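PspGI restriction endonuclease (Pyrococcus sp. GI-H, PDB 3BM3) is probably a type II site-specific DNA endonuclease, caught here as a two-chain assembly bound to its substrate DNA. Local coordinates at residues S46-V49 against S53-A56; L111-K114 against R118-H121; I176-N179 against E184-F187; E224-K227 against N233-E236. The protein carries 2 engineered substitutions. All coordinates share one frame; numbering follows the deposited sequence. Where two conformers were deposited one is given.

Contact 1: residues S46-V49 against S53-A56; sequences SGEV and SRIA
The loop that leads into helix 52-80 is tied to the first turn of that helix by one long side chain, Arg54, which reaches back to Glu48 and Val49. With CG anti to the carbonyl carbon (chi1 -69°) and the aliphatic chain stretched out straight as far as NE, the guanidinium is carried well away from the helix, bridging backbones whose nearest CA atoms, of Val49 and Arg54, are 8.6 Å apart. Its NH1 donates to Val49 O at 2.8 Å. The bond lands on a lone pair in the carbonyl plane, although the oxygen is tilted 22° out of the guanidinium plane and the N-H...O angle is a bent 142°. Glu48 comes in over a face instead: its CB lies 4.1 Å above the guanidinium plane, over the centre. Its OE1 stands 3.8 Å from Arg54 NE. This is a long salt bridge made by charge alone, because the carboxylate oxygen is well off the guanidinium plane and no N-H is aimed at it. Elsewhere in the loop Asp44 OD1 is hydrogen-bonded to Ser46 OG, while Arg54 N bonds to Thr51 OG1 at the helix start. One directed bond to a backbone oxygen thus orients the Arg54 guanidinium, and the carboxylate of the exposed Glu48, weakly coupled, is likely to add only modest electrostatic attraction.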
loop_
_atom_site.group_PDB
_atom_site.type_symbol
_atom_site.label_atom_id
_atom_site.label_comp_id
_atom_site.label_asym_id
_atom_site.label_seq_id
_atom_site.Cartn_x
_atom_site.Cartn_y
_atom_site.Cartn_z
ATOM N N SER C 46 33.928 -2.880 -18.107
ATOM C CA SER C 46 33.464 -1.561 -18.581
ATOM C C SER C 46 34.000 -0.384 -17.742
ATOM O O SER C 46 33.973 0.757 -18.191
ATOM C CB SER C 46 31.927 -1.504 -18.641
ATOM O OG SER C 46 31.361 -1.111 -17.392
ATOM N N GLY C 47 34.471 -0.657 -16.528
ATOM C CA GLY C 47 35.022 0.386 -15.662
ATOM C C GLY C 47 34.195 0.697 -14.419
ATOM O O GLY C 47 34.713 1.303 -13.471
ATOM N N GLU C 48 32.923 0.283 -14.411
ATOM C CA GLU C 48 32.020 0.566 -13.285
ATOM C C GLU C 48 32.244 -0.451 -12.183
ATOM O O GLU C 48 32.365 -1.645 -12.460
ATOM C CB GLU C 48 30.543 0.481 -13.683
ATOM C CG GLU C 48 30.137 1.208 -14.949
ATOM C CD GLU C 48 28.708 0.889 -15.367
ATOM O OE1 GLU C 48 28.018 0.079 -14.687
ATOM O OE2 GLU C 48 28.263 1.453 -16.388
ATOM N N VAL C 49 32.262 0.025 -10.938
ATOM C CA VAL C 49 32.338 -0.836 -9.764
ATOM C C VAL C 49 31.125 -1.751 -9.712
ATOM O O VAL C 49 30.001 -1.317 -9.937
ATOM C CB VAL C 49 32.377 -0.016 -8.448
ATOM C CG1 VAL C 49 32.362 -0.916 -7.252
ATOM C CG2 VAL C 49 33.614 0.877 -8.418
ATOM N N SER C 53 23.818 -2.974 -5.609
ATOM C CA SER C 53 22.659 -2.353 -6.249
ATOM C C SER C 53 22.709 -2.658 -7.756
ATOM O O SER C 53 21.694 -2.982 -8.351
ATOM C CB SER C 53 22.608 -0.857 -5.979
ATOM O OG SER C 53 21.375 -0.267 -6.383
ATOM N N ARG C 54 23.886 -2.556 -8.369
ATOM C CA ARG C 54 23.982 -2.860 -9.787
ATOM C C ARG C 54 23.677 -4.315 -10.104
ATOM O O ARG C 54 23.034 -4.599 -11.090
ATOM C CB ARG C 54 25.336 -2.461 -10.339
ATOM C CG ARG C 54 25.479 -0.986 -10.374
ATOM C CD ARG C 54 26.813 -0.609 -10.926
ATOM N NE ARG C 54 26.885 0.830 -11.181
ATOM C CZ ARG C 54 27.836 1.653 -10.734
ATOM N NH1 ARG C 54 28.841 1.210 -9.981
ATOM N NH2 ARG C 54 27.789 2.945 -11.048
ATOM N N ILE C 55 24.152 -5.236 -9.279
ATOM C CA ILE C 55 23.876 -6.636 -9.490
ATOM C C ILE C 55 22.404 -6.870 -9.312
ATOM O O ILE C 55 21.764 -7.592 -10.104
ATOM C CB ILE C 55 24.651 -7.507 -8.509
ATOM C CG1 ILE C 55 26.141 -7.453 -8.861
ATOM C CG2 ILE C 55 24.184 -8.957 -8.578
ATOM C CD1 ILE C 55 27.034 -8.227 -7.912
ATOM N N ALA C 56 21.844 -6.272 -8.273
ATOM C CA ALA C 56 20.410 -6.426 -7.997
ATOM C C ALA C 56 19.561 -5.922 -9.139
ATOM O O ALA C 56 18.644 -6.612 -9.584
ATOM C CB ALA C 56 19.994 -5.712 -6.711
#

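Contact 2: residues L111-K114 against R118-H121; sequences LLNK and RYEH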
loop_
_atom_site.group_PDB
_atom_site.type_symbol
_atom_site.label_atom_id
_atom_site.label_comp_id
_atom_site.label_asym_id
_atom_site.label_seq_id
_atom_site.Cartn_x
_atom_site.Cartn_y
_atom_site.Cartn_z
ATOM N N LEU C 111 22.216 -11.791 -2.146
ATOM C CA LEU C 111 23.260 -10.879 -1.634
ATOM C C LEU C 111 23.573 -11.167 -0.173
ATOM O O LEU C 111 24.724 -11.286 0.196
ATOM C CB LEU C 111 22.875 -9.433 -1.824
ATOM C CG LEU C 111 22.917 -9.001 -3.301
ATOM C CD1 LEU C 111 22.051 -7.773 -3.569
ATOM C CD2 LEU C 111 24.367 -8.749 -3.733
ATOM N N LEU C 112 22.530 -11.373 0.638
ATOM C CA LEU C 112 22.745 -11.750 2.026
ATOM C C LEU C 112 23.639 -12.997 2.119
ATOM O O LEU C 112 24.593 -13.044 2.876
ATOM C CB LEU C 112 21.413 -11.987 2.728
ATOM C CG LEU C 112 20.576 -10.708 2.967
ATOM C CD1 LEU C 112 19.271 -11.124 3.631
ATOM C CD2 LEU C 112 21.287 -9.601 3.806
ATOM N N ASN C 113 23.328 -14.004 1.326
ATOM C CA ASN C 113 24.060 -15.263 1.356
ATOM C C ASN C 113 25.514 -15.048 1.049
ATOM O O ASN C 113 26.387 -15.595 1.721
ATOM C CB ASN C 113 23.485 -16.247 0.350
ATOM C CG ASN C 113 22.156 -16.786 0.781
ATOM O OD1 ASN C 113 21.766 -16.640 1.937
ATOM N ND2 ASN C 113 21.459 -17.423 -0.135
ATOM N N LYS C 114 25.770 -14.230 0.032
ATOM C CA LYS C 114 27.125 -13.963 -0.420
ATOM C C LYS C 114 27.965 -13.370 0.704
ATOM O O LYS C 114 29.126 -13.738 0.861
ATOM C CB LYS C 114 27.126 -13.033 -1.640
ATOM C CG LYS C 114 28.532 -12.750 -2.215
ATOM C CD LYS C 114 29.194 -14.038 -2.707
ATOM C CE LYS C 114 30.557 -13.804 -3.367
ATOM N NZ LYS C 114 31.453 -12.963 -2.529
ATOM N N ARG C 118 23.296 -14.177 8.066
ATOM C CA ARG C 118 22.192 -15.045 8.390
ATOM C C ARG C 118 20.945 -14.232 8.508
ATOM O O ARG C 118 20.965 -13.108 8.993
ATOM C CB ARG C 118 22.442 -15.794 9.688
ATOM C CG ARG C 118 23.527 -16.863 9.527
ATOM C CD ARG C 118 23.802 -17.538 10.850
ATOM N NE ARG C 118 24.821 -18.589 10.737
ATOM C CZ ARG C 118 26.134 -18.390 10.649
ATOM N NH1 ARG C 118 26.639 -17.154 10.651
ATOM N NH2 ARG C 118 26.946 -19.440 10.563
ATOM N N TYR C 119 19.862 -14.818 8.046
ATOM C CA TYR C 119 18.592 -14.140 8.028
ATOM C C TYR C 119 17.488 -15.170 8.122
ATOM O O TYR C 119 17.693 -16.362 7.917
ATOM C CB TYR C 119 18.411 -13.317 6.746
ATOM C CG TYR C 119 18.275 -14.207 5.545
ATOM C CD1 TYR C 119 17.032 -14.673 5.149
ATOM C CD2 TYR C 119 19.402 -14.647 4.856
ATOM C CE1 TYR C 119 16.901 -15.544 4.074
ATOM C CE2 TYR C 119 19.281 -15.514 3.777
ATOM C CZ TYR C 119 18.025 -15.962 3.411
ATOM O OH TYR C 119 17.896 -16.827 2.348
ATOM N N GLU C 120 16.310 -14.668 8.427
ATOM C CA GLU C 120 15.097 -15.396 8.222
ATOM C C GLU C 120 14.125 -14.512 7.480
ATOM O O GLU C 120 14.045 -13.312 7.704
ATOM C CB GLU C 120 14.506 -15.888 9.532
ATOM C CG GLU C 120 15.336 -16.995 10.109
ATOM C CD GLU C 120 14.843 -17.484 11.429
ATOM O OE1 GLU C 120 14.105 -16.771 12.130
ATOM O OE2 GLU C 120 15.233 -18.601 11.759
ATOM N N HIS C 121 13.356 -15.154 6.610
ATOM C CA HIS C 121 12.324 -14.511 5.836
ATOM C C HIS C 121 11.047 -15.275 6.145
ATOM O O HIS C 121 11.090 -16.419 6.572
ATOM C CB HIS C 121 12.684 -14.621 4.352
ATOM C CG HIS C 121 11.647 -14.077 3.428
ATOM N ND1 HIS C 121 10.833 -14.891 2.671
ATOM C CD2 HIS C 121 11.302 -12.805 3.116
ATOM C CE1 HIS C 121 10.017 -14.142 1.949
ATOM N NE2 HIS C 121 10.288 -12.874 2.193
#
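Tyr119 is the residue most covered here, and it meets Leu112 and Asn113 of helix 85-115 after the chain has turned back from the helix end. Its ring is swung toward the helix by a chi1 of 68°, which sets CG between the backbone N and the carbonyl carbon. Leu112 supplies the apolar half: its CD1 lies 3.7 Å from Tyr119 CD2, approaching the ring obliquely, and its CB backs the same atom, CD2, at 4.0 Å. Asn113 takes the rim. Its OD1 sits in the ring plane, 3.3 Å from Tyr119 CE2, with amide and ring planes 30° apart, so a partly negative oxygen faces the hydrogen-bearing edge, which is probably mildly favourable. Were the ring cut back to an alanine here, Leu112 CD1 would probably lose its aromatic neighbour on this side and the Asn113 amide be freer to turn. Beyond these three residues, Leu112 packs on Phe250 and Ile253 of helix 249-259 and on Phe139, while Tyr119 touches Ile141. The chain thus doubles back on the last turns of a long helix, beside strand 139-141 of the mixed sheet, in the EcoRII C-terminal family region.

Contact 3: residues I176-N179 against E184-F187; sequences ILRN and EINF
Leu177 and Arg178, near the end of the helix in the beta-alpha-beta unit 155-160, 167-181, 186-191, pack on Ile185 and Phe187 where the chain enters the second strand. The apolar contacts lie toward the sheet. Leu177 CB meets Ile185 CD1 at 3.7 Å, and Leu177 CD1 comes to the edge of the Phe187 ring, 3.9 Å from CE1, the two side chains crossing at about a right angle. Leu156 of the preceding strand touches both Leu177 and Phe187. A second kind of contact is a flat cation laid on an aliphatic branch: running out straight, Arg178 passes Ile185 CD1 with its CG at 3.6 Å and then sets one guanidinium face on Ile185 CG1, which stands 3.3 Å above the plane, offset toward the rim. Ile185 presents that methylene because chi1 (71°) puts CG1 between the backbone N and the carbonyl carbon. The polar end is held from outside: Arg178 NH2 makes a salt bridge to Asp210 OD2 and a hydrogen bond to Gly208 O, and Asp210 OD2 also takes the Phe187 N-H. With an alanine here, Asp210 and the Gly208 carbonyl would probably lose this charged partner and Ile185 CG1 the flat group lying over it. Water completes the set: it accepts from Arg178 NH1 at 3.0 Å and is hydrogen-bonded to Ile185 O at 2.7 Å.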
loop_
_atom_site.group_PDB
_atom_site.type_symbol
_atom_site.label_atom_id
_atom_site.label_comp_id
_atom_site.label_asym_id
_atom_site.label_seq_id
_atom_site.Cartn_x
_atom_site.Cartn_y
_atom_site.Cartn_z
ATOM N N ILE C 176 3.792 -0.644 15.393
ATOM C CA ILE C 176 3.257 -1.832 16.039
ATOM C C ILE C 176 4.354 -2.566 16.817
ATOM O O ILE C 176 4.170 -2.940 17.966
ATOM C CB ILE C 176 2.600 -2.753 15.030
ATOM C CG1 ILE C 176 1.370 -2.028 14.443
ATOM C CG2 ILE C 176 2.150 -4.071 15.673
ATOM C CD1 ILE C 176 0.893 -2.699 13.126
ATOM N N LEU C 177 5.523 -2.697 16.193
ATOM C CA LEU C 177 6.670 -3.383 16.798
ATOM C C LEU C 177 7.261 -2.592 17.956
ATOM O O LEU C 177 7.566 -3.165 18.999
ATOM C CB LEU C 177 7.706 -3.624 15.727
ATOM C CG LEU C 177 7.290 -4.754 14.769
ATOM C CD1 LEU C 177 8.231 -4.775 13.573
ATOM C CD2 LEU C 177 7.238 -6.116 15.496
ATOM N N ARG C 178 7.374 -1.284 17.790
ATOM C CA ARG C 178 7.886 -0.429 18.865
ATOM C C ARG C 178 6.958 -0.406 20.052
ATOM O O ARG C 178 7.408 -0.376 21.222
ATOM C CB ARG C 178 8.151 0.969 18.353
ATOM C CG ARG C 178 9.364 0.990 17.532
ATOM C CD ARG C 178 9.769 2.350 17.073
ATOM N NE ARG C 178 10.780 2.144 16.048
ATOM C CZ ARG C 178 12.075 1.891 16.284
ATOM N NH1 ARG C 178 12.562 1.870 17.527
ATOM N NH2 ARG C 178 12.899 1.685 15.268
ATOM N N ASN C 179 5.668 -0.424 19.772
ATOM C CA ASN C 179 4.696 -0.479 20.834
ATOM C C ASN C 179 4.915 -1.731 21.653
ATOM O O ASN C 179 4.937 -1.672 22.893
ATOM C CB ASN C 179 3.296 -0.443 20.237
ATOM C CG ASN C 179 2.223 -0.274 21.265
ATOM O OD1 ASN C 179 2.505 0.061 22.411
ATOM N ND2 ASN C 179 0.965 -0.477 20.863
ATOM N N GLU C 184 14.057 0.231 21.246
ATOM C CA GLU C 184 15.407 -0.276 20.999
ATOM C C GLU C 184 15.479 -1.259 19.817
ATOM O O GLU C 184 16.554 -1.785 19.486
ATOM C CB GLU C 184 15.976 -0.912 22.284
ATOM C CG GLU C 184 15.761 -2.428 22.458
ATOM C CD GLU C 184 14.358 -2.865 22.869
ATOM O OE1 GLU C 184 13.408 -2.041 22.905
ATOM O OE2 GLU C 184 14.231 -4.079 23.182
ATOM N N ILE C 185 14.350 -1.505 19.169
ATOM C CA ILE C 185 14.408 -2.296 17.951
ATOM C C ILE C 185 15.196 -1.533 16.881
ATOM O O ILE C 185 15.380 -0.308 16.969
ATOM C CB ILE C 185 13.027 -2.682 17.433
ATOM C CG1 ILE C 185 12.267 -1.477 16.860
ATOM C CG2 ILE C 185 12.231 -3.393 18.509
ATOM C CD1 ILE C 185 10.974 -1.912 16.138
ATOM N N ASN C 186 15.679 -2.289 15.896
ATOM C CA ASN C 186 16.391 -1.763 14.755
ATOM C C ASN C 186 15.534 -2.087 13.544
ATOM O O ASN C 186 15.371 -3.231 13.185
ATOM C CB ASN C 186 17.734 -2.428 14.641
ATOM C CG ASN C 186 18.578 -2.192 15.856
ATOM O OD1 ASN C 186 18.956 -1.072 16.132
ATOM N ND2 ASN C 186 18.816 -3.248 16.626
ATOM N N PHE C 187 14.978 -1.053 12.950
ATOM C CA PHE C 187 14.028 -1.247 11.867
ATOM C C PHE C 187 14.518 -0.445 10.685
ATOM O O PHE C 187 14.604 0.793 10.771
ATOM C CB PHE C 187 12.658 -0.754 12.297
ATOM C CG PHE C 187 11.570 -1.150 11.365
ATOM C CD1 PHE C 187 10.771 -2.232 11.643
ATOM C CD2 PHE C 187 11.350 -0.433 10.199
ATOM C CE1 PHE C 187 9.763 -2.610 10.774
ATOM C CE2 PHE C 187 10.348 -0.813 9.328
ATOM C CZ PHE C 187 9.558 -1.876 9.625
HETATM O O HOH W 1 15.555 2.402 17.294
#

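Contact 4: residues E224-K227 against N233-E236; sequences EEIK and NFNE
Phe234 leans on Ile226 within the crossover connection between parallel strands 211-214 and 243-245, where a loop joins helix 216-227 to helix 236-240. From CB, the side chain leaves with CG anti to the backbone N (chi1 176°), which aims the ring at the last turn of helix 216-227. One step out, CD2 is 4.1 Å from Ile226 O. CE2 makes the nearest approaches: 3.6 Å to the same Ile226 O, which lies at the ring edge near its plane, and 3.7 Å to Ile226 CG2. At the tip, CZ still meets that methyl, with 3.9 Å between Phe234 CZ and Ile226 CG2. The helix thus offers the ring a carbonyl oxygen at its edge and a methyl packed against CE2 and CZ, and the two side chains cross at about a right angle. The ring also meets Tyr239, with planes at about 20°, and Tyr130 of the second subunit, at about 45°, so it links this crossover to the dimer partner. Glu236 reaches the helix beside it. In this conformer, one of two, Glu236 OE2 lies 3.8 Å from Lys227 CG, while Lys227 NZ is 6.0 Å from Glu236 OE2, too far for an ion pair. Closer in, Glu236 CB rests 3.8 Å from Ile226 CG2.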
loop_
_atom_site.group_PDB
_atom_site.type_symbol
_atom_site.label_atom_id
_atom_site.label_comp_id
_atom_site.label_asym_id
_atom_site.label_seq_id
_atom_site.Cartn_x
_atom_site.Cartn_y
_atom_site.Cartn_z
ATOM N N GLU C 224 20.820 15.589 -2.427
ATOM C CA GLU C 224 20.886 16.946 -2.949
ATOM C C GLU C 224 19.613 17.714 -2.605
ATOM O O GLU C 224 19.671 18.877 -2.207
ATOM C CB GLU C 224 21.103 16.935 -4.465
ATOM C CG GLU C 224 21.293 18.327 -5.069
ATOM C CD GLU C 224 22.363 19.114 -4.345
ATOM O OE1 GLU C 224 23.419 18.511 -4.064
ATOM O OE2 GLU C 224 22.155 20.331 -4.062
ATOM N N GLU C 225 18.460 17.064 -2.769
ATOM C CA GLU C 225 17.192 17.665 -2.379
ATOM C C GLU C 225 17.199 18.050 -0.912
ATOM O O GLU C 225 16.774 19.144 -0.545
ATOM C CB GLU C 225 16.027 16.732 -2.638
ATOM C CG GLU C 225 15.660 16.573 -4.058
ATOM C CD GLU C 225 14.423 15.720 -4.213
ATOM O OE1 GLU C 225 13.496 15.862 -3.386
ATOM O OE2 GLU C 225 14.372 14.927 -5.167
ATOM N N ILE C 226 17.672 17.142 -0.069
ATOM C CA ILE C 226 17.776 17.408 1.348
ATOM C C ILE C 226 18.657 18.644 1.599
ATOM O O ILE C 226 18.288 19.553 2.347
ATOM C CB ILE C 226 18.282 16.147 2.083
ATOM C CG1 ILE C 226 17.175 15.082 2.050
ATOM C CG2 ILE C 226 18.708 16.472 3.506
ATOM C CD1 ILE C 226 17.558 13.699 2.631
ATOM N N LYS C 227 19.799 18.680 0.930
ATOM C CA LYS C 227 20.762 19.779 1.101
ATOM C C LYS C 227 20.203 21.114 0.634
ATOM O O LYS C 227 20.652 22.168 1.093
ATOM C CB LYS C 227 22.061 19.455 0.368
ATOM C CG LYS C 227 22.893 18.383 1.072
ATOM C CD LYS C 227 24.246 18.234 0.405
ATOM C CE LYS C 227 25.124 17.144 1.017
ATOM N NZ LYS C 227 26.363 16.895 0.149
ATOM N N ASN C 233 16.355 25.725 10.340
ATOM C CA ASN C 233 15.808 24.919 11.397
ATOM C C ASN C 233 15.784 23.440 11.011
ATOM O O ASN C 233 15.436 22.586 11.840
ATOM C CB ASN C 233 14.385 25.359 11.716
ATOM C CG ASN C 233 14.320 26.762 12.311
ATOM O OD1 ASN C 233 15.266 27.227 12.946
ATOM N ND2 ASN C 233 13.210 27.442 12.088
ATOM N N PHE C 234 16.081 23.155 9.746
ATOM C CA PHE C 234 16.160 21.783 9.274
ATOM C C PHE C 234 17.580 21.296 9.459
ATOM O O PHE C 234 18.517 21.862 8.880
ATOM C CB PHE C 234 15.782 21.714 7.816
ATOM C CG PHE C 234 15.926 20.355 7.230
ATOM C CD1 PHE C 234 15.276 19.278 7.794
ATOM C CD2 PHE C 234 16.713 20.144 6.108
ATOM C CE1 PHE C 234 15.396 18.032 7.257
ATOM C CE2 PHE C 234 16.837 18.862 5.568
ATOM C CZ PHE C 234 16.157 17.819 6.146
ATOM N N ASN C 235 17.724 20.263 10.287
ATOM C CA ASN C 235 19.015 19.666 10.596
ATOM C C ASN C 235 19.257 18.516 9.614
ATOM O O ASN C 235 18.909 17.381 9.877
ATOM C CB ASN C 235 19.013 19.138 12.034
ATOM C CG ASN C 235 20.352 18.503 12.434
ATOM O OD1 ASN C 235 21.308 18.498 11.662
ATOM N ND2 ASN C 235 20.415 17.973 13.656
ATOM N N GLU C 236 19.823 18.836 8.457
ATOM C CA GLU C 236 20.028 17.837 7.399
ATOM C C GLU C 236 20.910 16.677 7.857
ATOM O O GLU C 236 20.663 15.521 7.486
ATOM C CB GLU C 236 20.629 18.487 6.139
ATOM C CG GLU C 236 22.016 19.098 6.340
ATOM C CD GLU C 236 22.452 20.034 5.212
ATOM O OE1 GLU C 236 21.781 21.071 4.988
ATOM O OE2 GLU C 236 23.487 19.750 4.575
#

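Overall arrangement
Contact 3 is the buried one and contact 1 lies at the surface, on opposite sides of the chain's centre with their own centres 34 Å apart; contacts 2 and 4 are intermediate. Contacts 1 and 2 belong to consecutive long helices, 52-80 and 85-115, and touch through Ala56 CB and Leu111 CD1 at 4.3 Å. Contacts 3 and 4 instead sit in connections between strands of the mixed sheet, and each has residues meeting the second subunit. Arg54 bonds a backbone oxygen across contact 1, whereas Arg178 lays a guanidinium face on Ile185, its charge met outside contact 3 by Asp210. In contacts 2 and 4 an oxygen lies at an aromatic edge while an aliphatic methyl packs on the same ring.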